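Local structure of uncharacterized protein (Staphylococcus aureus, 3P8A) at residues H54-T58 and K80-M84; D159-K163 and V196-N200; M21-F25 and L228-I233. The protein is of unknown function but carries a glyoxalase-like domain, which places it in the vicinal oxygen chelate (VOC) family, many of whose members are metal-dependent enzymes. All coordinates share one frame; numbering follows the deposited sequence. Where two conformers were deposited one is given.

Contact 1. Residues H54-T58 and K80-M84; sequences HKYGT and KLKKM
Leu81 packs against the backbone and CB of Tyr56, and this is the close-packed half of the contact between segment 54-58, a loop running into strand 58-64, and helical segment 80-84. A first torsion of -168° sets CG of Leu81 across from its backbone N, and the two methyls then reach the loop. CB of Leu81 lies 3.3 Å from Tyr56 O, and CD1 of Leu81 rests 3.8 Å from Tyr56 CB, while the other methyl reaches out to Thr58 CG2. The phenol ring crosses the side chain of selenomethionine Met84 at about a right angle, its CD1 4.2 Å from Met84 CB. Ala93 and Ala95 also touch the Tyr56 side chain, and Val75 and Val99 close around Leu81, so Tyr56 and Leu81 are buried here, with Met84 at the margin. The backbone at Gly57 has a positive phi (85°) and lies against Lys80, its N 3.7 Å from Lys80 CD.

Toward solvent the packing changes to aliphatic chain against carbonyl oxygens. Lys80 stretches across the loop as far as CD, which sits 3.2 Å from His54 O, then bends at its last two torsions and turns its amine aside, NZ 3.9 Å from the same oxygen. Met84 CG comes within 3.3 Å of Lys55 O. The Lys55 amine heads away to a salt bridge with Glu89, and the imidazole of His54 is exposed at the outer edge.

Backbone hydrogen bonds of Gly57 with Glu76 and Asn77 hold the loop beside the start of the helix. The arrangement is that of a beta-hairpin loop, joining edge strand 48-53 of the eight-stranded sheet to 58-64, packed on the helix after strand 69-75, with Lys55 and Tyr56 also reaching Ile135 and Met137 of the other edge strand, 130-139.

Contact 2. Residues D159-K163 and V196-N200; sequences DDEIK and VKSKN
Ile162 and Val196 meet by their methyl branches, the two side chains set obliquely to one another. CD1 of Ile162 lies 3.7 Å from CG1 of Val196, and the same methyl also presses on the backbone, 3.3 Å from Lys197 O. Ile162 reaches this position because CG1 lies beside its backbone N (chi1 -61°) and a further bend at chi2 carries CD1 out over the strand. Trp208 and Tyr245 touch both residues, so the pair belongs to a buried apolar cluster between the loop, the helix 201-212 and the strand 244-252.

Glu161, one residue earlier, lies across the end of the strand, roughly at right angles to both Lys199 and Asn200. Its CG is 3.6 Å from Asn200 CB, and its carboxylate plane is turned 60° from the amide plane of Asn200, so the two groups are neither stacked nor coplanar. Strand 189-198 gives way here to helix 201-212, with Asn200 at the N-cap position. An ST turn marks the change: the backbone N of Asn200 donates to Ser198 OG (3.0 Å), and this hydroxyl also bonds to Thr204 in the first turn of the helix. The aliphatic part of Glu161 lies over the ST turn, CB 3.8 Å from Ser198 OG.

Beyond CB, Glu161 bends at chi2 and brings its carboxylate against the Lys199 chain, which it crosses, with OE1 3.4 Å from Lys199 CE. The charged ends stay 4.3 Å apart, OE1 to Lys199 NZ, too far for a salt bridge. A water spans them, donating to OE1 and accepting from NZ, while Ser243 OG bonds both to OE1 and to the backbone N of Lys199, tying the carboxylate to the loop before strand 244-252.

Contact 3. Residues M21-F25 and L228-I233; sequences MILKF and LKNDDI
Asp231 makes the direct polar link to the N-terminal strand: the backbone N of Phe25 donates to Asp231 OD2 over 2.7 Å, with an N-H...O angle of 166°, meeting the oxygen almost in line with its C-O bond. CG of Asp231 stands opposite its own backbone N (chi1 -156°), which sends the carboxylate across to the strand, while OD1 accepts from the backbone N of Asp232 at 2.7 Å.

Water makes the second polar link. One molecule donates to Leu23 O (2.7 Å) and accepts from both the backbone N and ND2 of Asn230, joining the N-terminal segment to the type I turn formed by Leu228 to Asp231.

Apolar contacts fill in around these bonds. Leu228 CD2 lies 3.9 Å from Leu23 CB, and Ile233 CG1 lies 3.8 Å from Phe25 CB, with Ile191 touching both Phe25 and Ile233. On the more exposed side, the amide of Asn230 packs across Ile22, its ND2 3.6 Å from Ile22 CB, and the extended Lys24 chain passes Asn230 O, CG at 3.4 Å.

A carboxylate and a water thus serve backbone groups of the two segments that do not pair directly, so the segments are joined without continuing either sheet.

How the contacts relate
Contact 3 joins segments about 200 residues apart, bringing the first strand of the eight-stranded sheet, 24-31, to the turn between strands 223-227 and 234-239 of the seven-stranded sheet. Contacts 1 and 2 are nested within that span, one after the other. Contact 2 brings the loop before strand 166-170 of the first sheet to the end of strand 189-198 of the second. Contacts 2 and 3 therefore both bridge the two sheets, with centres 21 Å apart, whereas contact 1 is peripheral, its centre 25 and 31 Å from those of contacts 2 and 3, across the chain's centre from contact 3, so the chain's two sheets are tied together at two separate places.

Contact 1. Residues H54-T58 and K80-M84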
loop_
_atom_site.group_PDB
_atom_site.type_symbol
_atom_site.label_atom_id
_atom_site.label_comp_id
_atom_site.label_asym_id
_atom_site.label_seq_id
_atom_site.Cartn_x
_atom_site.Cartn_y
_atom_site.Cartn_z
ATOM N N HIS A 54 -13.300 2.218 12.449
ATOM C CA HIS A 54 -14.173 1.603 13.456
ATOM C C HIS A 54 -14.321 0.106 13.357
ATOM O O HIS A 54 -14.322 -0.547 14.388
ATOM C CB HIS A 54 -15.546 2.290 13.577
ATOM C CG HIS A 54 -16.238 1.936 14.862
ATOM N ND1 HIS A 54 -16.035 2.674 16.018
ATOM C CD2 HIS A 54 -17.041 0.879 15.152
ATOM C CE1 HIS A 54 -16.741 2.063 16.962
ATOM N NE2 HIS A 54 -17.367 0.980 16.486
ATOM N N LYS A 55 -14.405 -0.439 12.134
ATOM C CA LYS A 55 -14.538 -1.882 11.891
ATOM C C LYS A 55 -13.368 -2.703 12.444
ATOM O O LYS A 55 -13.573 -3.841 12.872
ATOM C CB LYS A 55 -14.591 -2.157 10.391
ATOM C CG LYS A 55 -15.916 -1.879 9.711
ATOM C CD LYS A 55 -15.756 -1.819 8.184
ATOM C CE LYS A 55 -15.357 -3.126 7.532
ATOM N NZ LYS A 55 -16.419 -4.168 7.635
ATOM N N TYR A 56 -12.138 -2.142 12.393
ATOM C CA TYR A 56 -10.920 -2.860 12.771
ATOM C C TYR A 56 -10.232 -2.459 14.054
ATOM O O TYR A 56 -9.489 -3.271 14.598
ATOM C CB TYR A 56 -9.925 -2.834 11.611
ATOM C CG TYR A 56 -10.486 -3.370 10.311
ATOM C CD1 TYR A 56 -10.743 -4.731 10.146
ATOM C CD2 TYR A 56 -10.751 -2.521 9.242
ATOM C CE1 TYR A 56 -11.270 -5.229 8.955
ATOM C CE2 TYR A 56 -11.294 -3.005 8.052
ATOM C CZ TYR A 56 -11.526 -4.362 7.905
ATOM O OH TYR A 56 -12.019 -4.838 6.721
ATOM N N GLY A 57 -10.463 -1.239 14.531
ATOM C CA GLY A 57 -9.837 -0.758 15.763
ATOM C C GLY A 57 -8.450 -0.176 15.547
ATOM O O GLY A 57 -7.656 -0.090 16.491
ATOM N N THR A 58 -8.152 0.226 14.290
ATOM C CA THR A 58 -6.865 0.794 13.857
ATOM C C THR A 58 -7.006 2.286 13.608
ATOM O O THR A 58 -8.127 2.775 13.438
ATOM C CB THR A 58 -6.336 0.091 12.589
ATOM O OG1 THR A 58 -7.348 0.065 11.573
ATOM C CG2 THR A 58 -5.812 -1.306 12.854
ATOM N N LYS A 80 -10.705 -6.036 19.251
ATOM C CA LYS A 80 -11.542 -5.893 18.059
ATOM C C LYS A 80 -10.817 -6.432 16.828
ATOM O O LYS A 80 -11.397 -7.239 16.103
ATOM C CB LYS A 80 -11.955 -4.426 17.846
ATOM C CG LYS A 80 -12.695 -4.177 16.527
ATOM C CD LYS A 80 -13.245 -2.771 16.445
ATOM C CE LYS A 80 -14.616 -2.617 17.074
ATOM N NZ LYS A 80 -15.612 -3.562 16.499
ATOM N N LEU A 81 -9.565 -6.001 16.596
ATOM C CA LEU A 81 -8.773 -6.442 15.442
ATOM C C LEU A 81 -8.564 -7.957 15.424
ATOM O O LEU A 81 -8.695 -8.563 14.374
ATOM C CB LEU A 81 -7.428 -5.696 15.399
ATOM C CG LEU A 81 -6.601 -5.836 14.116
ATOM C CD1 LEU A 81 -7.311 -5.242 12.896
ATOM C CD2 LEU A 81 -5.260 -5.163 14.287
ATOM N N LYS A 82 -8.267 -8.566 16.587
ATOM C CA LYS A 82 -8.062 -10.020 16.717
ATOM C C LYS A 82 -9.332 -10.809 16.370
ATOM O O LYS A 82 -9.247 -11.873 15.744
ATOM C CB LYS A 82 -7.626 -10.361 18.150
ATOM C CG LYS A 82 -6.147 -10.154 18.421
ATOM C CD LYS A 82 -5.841 -10.266 19.921
ATOM C CE LYS A 82 -4.743 -11.251 20.278
ATOM N NZ LYS A 82 -3.417 -10.861 19.728
ATOM N N LYS A 83 -10.511 -10.273 16.768
ATOM C CA LYS A 83 -11.820 -10.871 16.487
ATOM C C LYS A 83 -12.049 -10.826 14.981
ATOM O O LYS A 83 -12.386 -11.850 14.370
ATOM C CB LYS A 83 -12.934 -10.068 17.192
ATOM C CG LYS A 83 -13.203 -10.470 18.638
ATOM C CD LYS A 83 -14.375 -9.680 19.258
ATOM C CE LYS A 83 -15.750 -10.090 18.748
ATOM N NZ LYS A 83 -16.820 -9.145 19.174
HETATM N N MSE A 84 -11.825 -9.624 14.396
HETATM C CA MSE A 84 -11.997 -9.371 12.968
HETATM C C MSE A 84 -11.052 -10.200 12.116
HETATM O O MSE A 84 -11.452 -10.619 11.034
HETATM C CB MSE A 84 -11.899 -7.873 12.650
HETATM C CG MSE A 84 -13.043 -7.056 13.247
HETATM SE SE MSE A 84 -14.840 -7.657 12.753
HETATM C CE MSE A 84 -15.342 -8.615 14.404
#

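Contact 2. Residues D159-K163 and V196-N200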
loop_
_atom_site.group_PDB
_atom_site.type_symbol
_atom_site.label_atom_id
_atom_site.label_comp_id
_atom_site.label_asym_id
_atom_site.label_seq_id
_atom_site.Cartn_x
_atom_site.Cartn_y
_atom_site.Cartn_z
ATOM N N ASP A 159 -0.977 -20.559 -2.810
ATOM C CA ASP A 159 -0.077 -19.901 -1.875
ATOM C C ASP A 159 0.343 -18.501 -2.335
ATOM O O ASP A 159 0.588 -18.275 -3.529
ATOM C CB ASP A 159 1.193 -20.749 -1.661
ATOM C CG ASP A 159 0.994 -22.087 -0.975
ATOM O OD1 ASP A 159 0.075 -22.197 -0.129
ATOM O OD2 ASP A 159 1.793 -23.003 -1.234
ATOM N N ASP A 160 0.463 -17.581 -1.368
ATOM C CA ASP A 160 0.956 -16.230 -1.594
ATOM C C ASP A 160 2.187 -16.051 -0.753
ATOM O O ASP A 160 2.097 -16.133 0.471
ATOM C CB ASP A 160 -0.077 -15.146 -1.178
ATOM C CG ASP A 160 -1.305 -15.028 -2.051
ATOM O OD1 ASP A 160 -1.147 -14.873 -3.287
ATOM O OD2 ASP A 160 -2.430 -15.022 -1.493
ATOM N N GLU A 161 3.345 -15.801 -1.377
ATOM C CA GLU A 161 4.517 -15.453 -0.591
ATOM C C GLU A 161 4.299 -14.013 -0.098
ATOM O O GLU A 161 4.625 -13.672 1.038
ATOM C CB GLU A 161 5.811 -15.502 -1.440
ATOM C CG GLU A 161 6.309 -16.906 -1.716
ATOM C CD GLU A 161 6.809 -17.689 -0.524
ATOM O OE1 GLU A 161 7.156 -17.063 0.507
ATOM O OE2 GLU A 161 6.850 -18.937 -0.629
ATOM N N ILE A 162 3.700 -13.198 -0.966
ATOM C CA ILE A 162 3.471 -11.765 -0.776
ATOM C C ILE A 162 2.005 -11.480 -0.662
ATOM O O ILE A 162 1.228 -11.949 -1.494
ATOM C CB ILE A 162 4.099 -10.999 -2.005
ATOM C CG1 ILE A 162 5.599 -11.230 -2.111
ATOM C CG2 ILE A 162 3.760 -9.508 -2.019
ATOM C CD1 ILE A 162 6.414 -10.923 -0.797
ATOM N N LYS A 163 1.621 -10.655 0.325
ATOM C CA LYS A 163 0.208 -10.321 0.470
ATOM C C LYS A 163 -0.202 -9.557 -0.778
ATOM O O LYS A 163 0.486 -8.592 -1.143
ATOM C CB LYS A 163 -0.064 -9.472 1.724
ATOM C CG LYS A 163 -1.551 -9.351 2.038
ATOM C CD LYS A 163 -2.031 -10.533 2.829
ATOM C CE LYS A 163 -3.437 -10.318 3.320
ATOM N NZ LYS A 163 -3.822 -11.442 4.214
ATOM N N VAL A 196 10.006 -5.315 -3.464
ATOM C CA VAL A 196 9.419 -6.467 -2.820
ATOM C C VAL A 196 10.447 -7.598 -2.872
ATOM O O VAL A 196 11.045 -7.854 -3.936
ATOM C CB VAL A 196 8.086 -6.871 -3.533
ATOM C CG1 VAL A 196 7.506 -8.153 -2.960
ATOM C CG2 VAL A 196 7.048 -5.748 -3.483
ATOM N N LYS A 197 10.695 -8.237 -1.709
ATOM C CA LYS A 197 11.573 -9.387 -1.634
ATOM C C LYS A 197 10.651 -10.596 -1.641
ATOM O O LYS A 197 9.652 -10.589 -0.918
ATOM C CB LYS A 197 12.478 -9.320 -0.382
ATOM C CG LYS A 197 13.816 -8.672 -0.732
ATOM C CD LYS A 197 14.720 -8.406 0.426
ATOM C CE LYS A 197 16.087 -7.978 -0.087
ATOM N NZ LYS A 197 17.072 -7.777 1.004
ATOM N N SER A 198 10.918 -11.595 -2.499
ATOM C CA SER A 198 10.054 -12.775 -2.534
ATOM C C SER A 198 10.839 -14.081 -2.540
ATOM O O SER A 198 11.804 -14.212 -3.304
ATOM C CB SER A 198 9.132 -12.734 -3.741
ATOM O OG SER A 198 8.334 -13.908 -3.765
ATOM N N LYS A 199 10.361 -15.077 -1.773
ATOM C CA LYS A 199 10.995 -16.407 -1.771
ATOM C C LYS A 199 10.539 -17.225 -2.968
ATOM O O LYS A 199 11.041 -18.328 -3.199
ATOM C CB LYS A 199 10.709 -17.169 -0.461
ATOM C CG LYS A 199 11.464 -16.624 0.736
ATOM C CD LYS A 199 11.136 -17.419 2.006
ATOM C CE LYS A 199 9.849 -16.978 2.652
ATOM N NZ LYS A 199 9.621 -17.712 3.934
ATOM N N ASN A 200 9.596 -16.680 -3.747
ATOM C CA ASN A 200 9.099 -17.297 -4.966
ATOM C C ASN A 200 8.763 -16.209 -5.976
ATOM O O ASN A 200 7.606 -15.938 -6.255
ATOM C CB ASN A 200 7.888 -18.232 -4.680
ATOM C CG ASN A 200 7.614 -19.198 -5.810
ATOM O OD1 ASN A 200 8.198 -19.107 -6.887
ATOM N ND2 ASN A 200 6.682 -20.116 -5.604
HETATM O O HOH W 1 6.693 -16.756 3.670
#

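Contact 3. Residues M21-F25 and L228-I233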
loop_
_atom_site.group_PDB
_atom_site.type_symbol
_atom_site.label_atom_id
_atom_site.label_comp_id
_atom_site.label_asym_id
_atom_site.label_seq_id
_atom_site.Cartn_x
_atom_site.Cartn_y
_atom_site.Cartn_z
HETATM N N MSE A 21 -8.645 -1.515 -17.768
HETATM C CA MSE A 21 -8.821 -0.937 -16.430
HETATM C C MSE A 21 -7.642 -0.048 -16.004
HETATM O O MSE A 21 -6.498 -0.513 -15.963
HETATM C CB MSE A 21 -9.159 -2.014 -15.363
HETATM C CG MSE A 21 -8.222 -3.230 -15.376
HETATM SE SE MSE A 21 -8.324 -4.334 -13.763
HETATM C CE MSE A 21 -6.556 -5.179 -13.877
ATOM N N ILE A 22 -7.921 1.239 -15.704
ATOM C CA ILE A 22 -6.868 2.172 -15.310
ATOM C C ILE A 22 -6.541 2.112 -13.813
ATOM O O ILE A 22 -7.368 2.479 -12.964
ATOM C CB ILE A 22 -6.911 3.594 -15.974
ATOM C CG1 ILE A 22 -7.505 4.705 -15.094
ATOM C CG2 ILE A 22 -7.542 3.571 -17.371
ATOM C CD1 ILE A 22 -6.463 5.694 -14.604
ATOM N N LEU A 23 -5.361 1.546 -13.509
ATOM C CA LEU A 23 -4.820 1.381 -12.151
ATOM C C LEU A 23 -3.621 2.272 -11.947
ATOM O O LEU A 23 -2.769 2.366 -12.822
ATOM C CB LEU A 23 -4.394 -0.084 -11.878
ATOM C CG LEU A 23 -5.471 -1.127 -11.953
ATOM C CD1 LEU A 23 -4.903 -2.504 -11.775
ATOM C CD2 LEU A 23 -6.517 -0.887 -10.923
ATOM N N LYS A 24 -3.536 2.887 -10.773
ATOM C CA LYS A 24 -2.399 3.719 -10.378
ATOM C C LYS A 24 -2.050 3.384 -8.939
ATOM O O LYS A 24 -2.905 2.904 -8.196
ATOM C CB LYS A 24 -2.741 5.213 -10.482
ATOM C CG LYS A 24 -2.945 5.720 -11.900
ATOM C CD LYS A 24 -3.368 7.175 -11.876
ATOM C CE LYS A 24 -3.356 7.802 -13.249
ATOM N NZ LYS A 24 -3.778 9.230 -13.201
ATOM N N PHE A 25 -0.811 3.673 -8.529
ATOM C CA PHE A 25 -0.379 3.455 -7.147
ATOM C C PHE A 25 -1.116 4.456 -6.236
ATOM O O PHE A 25 -1.153 5.642 -6.547
ATOM C CB PHE A 25 1.156 3.665 -7.055
ATOM C CG PHE A 25 1.699 3.569 -5.655
ATOM C CD1 PHE A 25 1.939 2.333 -5.071
ATOM C CD2 PHE A 25 1.948 4.712 -4.909
ATOM C CE1 PHE A 25 2.406 2.248 -3.766
ATOM C CE2 PHE A 25 2.415 4.621 -3.600
ATOM C CZ PHE A 25 2.651 3.394 -3.045
ATOM N N LEU A 228 2.751 -0.658 -13.946
ATOM C CA LEU A 228 1.327 -0.607 -14.270
ATOM C C LEU A 228 1.227 0.120 -15.607
ATOM O O LEU A 228 2.067 0.963 -15.906
ATOM C CB LEU A 228 0.560 0.170 -13.206
ATOM C CG LEU A 228 0.348 -0.509 -11.879
ATOM C CD1 LEU A 228 0.104 0.526 -10.795
ATOM C CD2 LEU A 228 -0.807 -1.501 -11.944
ATOM N N LYS A 229 0.219 -0.203 -16.421
ATOM C CA LYS A 229 0.055 0.439 -17.736
ATOM C C LYS A 229 -0.191 1.951 -17.665
ATOM O O LYS A 229 0.187 2.674 -18.597
ATOM C CB LYS A 229 -1.075 -0.238 -18.531
ATOM C CG LYS A 229 -0.618 -1.513 -19.206
ATOM C CD LYS A 229 -1.788 -2.405 -19.609
ATOM C CE LYS A 229 -1.333 -3.556 -20.470
ATOM N NZ LYS A 229 -0.351 -4.438 -19.785
ATOM N N ASN A 230 -0.804 2.421 -16.556
ATOM C CA ASN A 230 -1.209 3.821 -16.382
ATOM C C ASN A 230 -0.537 4.562 -15.242
ATOM O O ASN A 230 -1.086 5.542 -14.729
ATOM C CB ASN A 230 -2.747 3.895 -16.275
ATOM C CG ASN A 230 -3.434 3.226 -17.441
ATOM O OD1 ASN A 230 -3.449 3.751 -18.554
ATOM N ND2 ASN A 230 -3.887 1.994 -17.243
ATOM N N ASP A 231 0.664 4.122 -14.851
ATOM C CA ASP A 231 1.427 4.783 -13.798
ATOM C C ASP A 231 2.935 4.641 -14.026
ATOM O O ASP A 231 3.370 3.682 -14.670
ATOM C CB ASP A 231 1.010 4.274 -12.405
ATOM C CG ASP A 231 1.297 5.261 -11.291
ATOM O OD1 ASP A 231 2.000 6.271 -11.548
ATOM O OD2 ASP A 231 0.811 5.039 -10.169
ATOM N N ASP A 232 3.723 5.586 -13.504
ATOM C CA ASP A 232 5.184 5.566 -13.688
ATOM C C ASP A 232 5.992 4.872 -12.566
ATOM O O ASP A 232 7.217 4.878 -12.646
ATOM C CB ASP A 232 5.779 6.980 -13.953
ATOM C CG ASP A 232 4.899 8.048 -14.572
ATOM O OD1 ASP A 232 4.961 9.202 -14.098
ATOM O OD2 ASP A 232 4.229 7.757 -15.600
ATOM N N ILE A 233 5.343 4.322 -11.528
ATOM C CA ILE A 233 6.041 3.639 -10.427
ATOM C C ILE A 233 6.544 2.264 -10.889
ATOM O O ILE A 233 5.771 1.486 -11.462
ATOM C CB ILE A 233 5.128 3.457 -9.161
ATOM C CG1 ILE A 233 4.409 4.724 -8.657
ATOM C CG2 ILE A 233 5.798 2.663 -8.025
ATOM C CD1 ILE A 233 5.186 5.872 -8.394
HETATM O O HOH W 2 -2.726 0.713 -15.010
#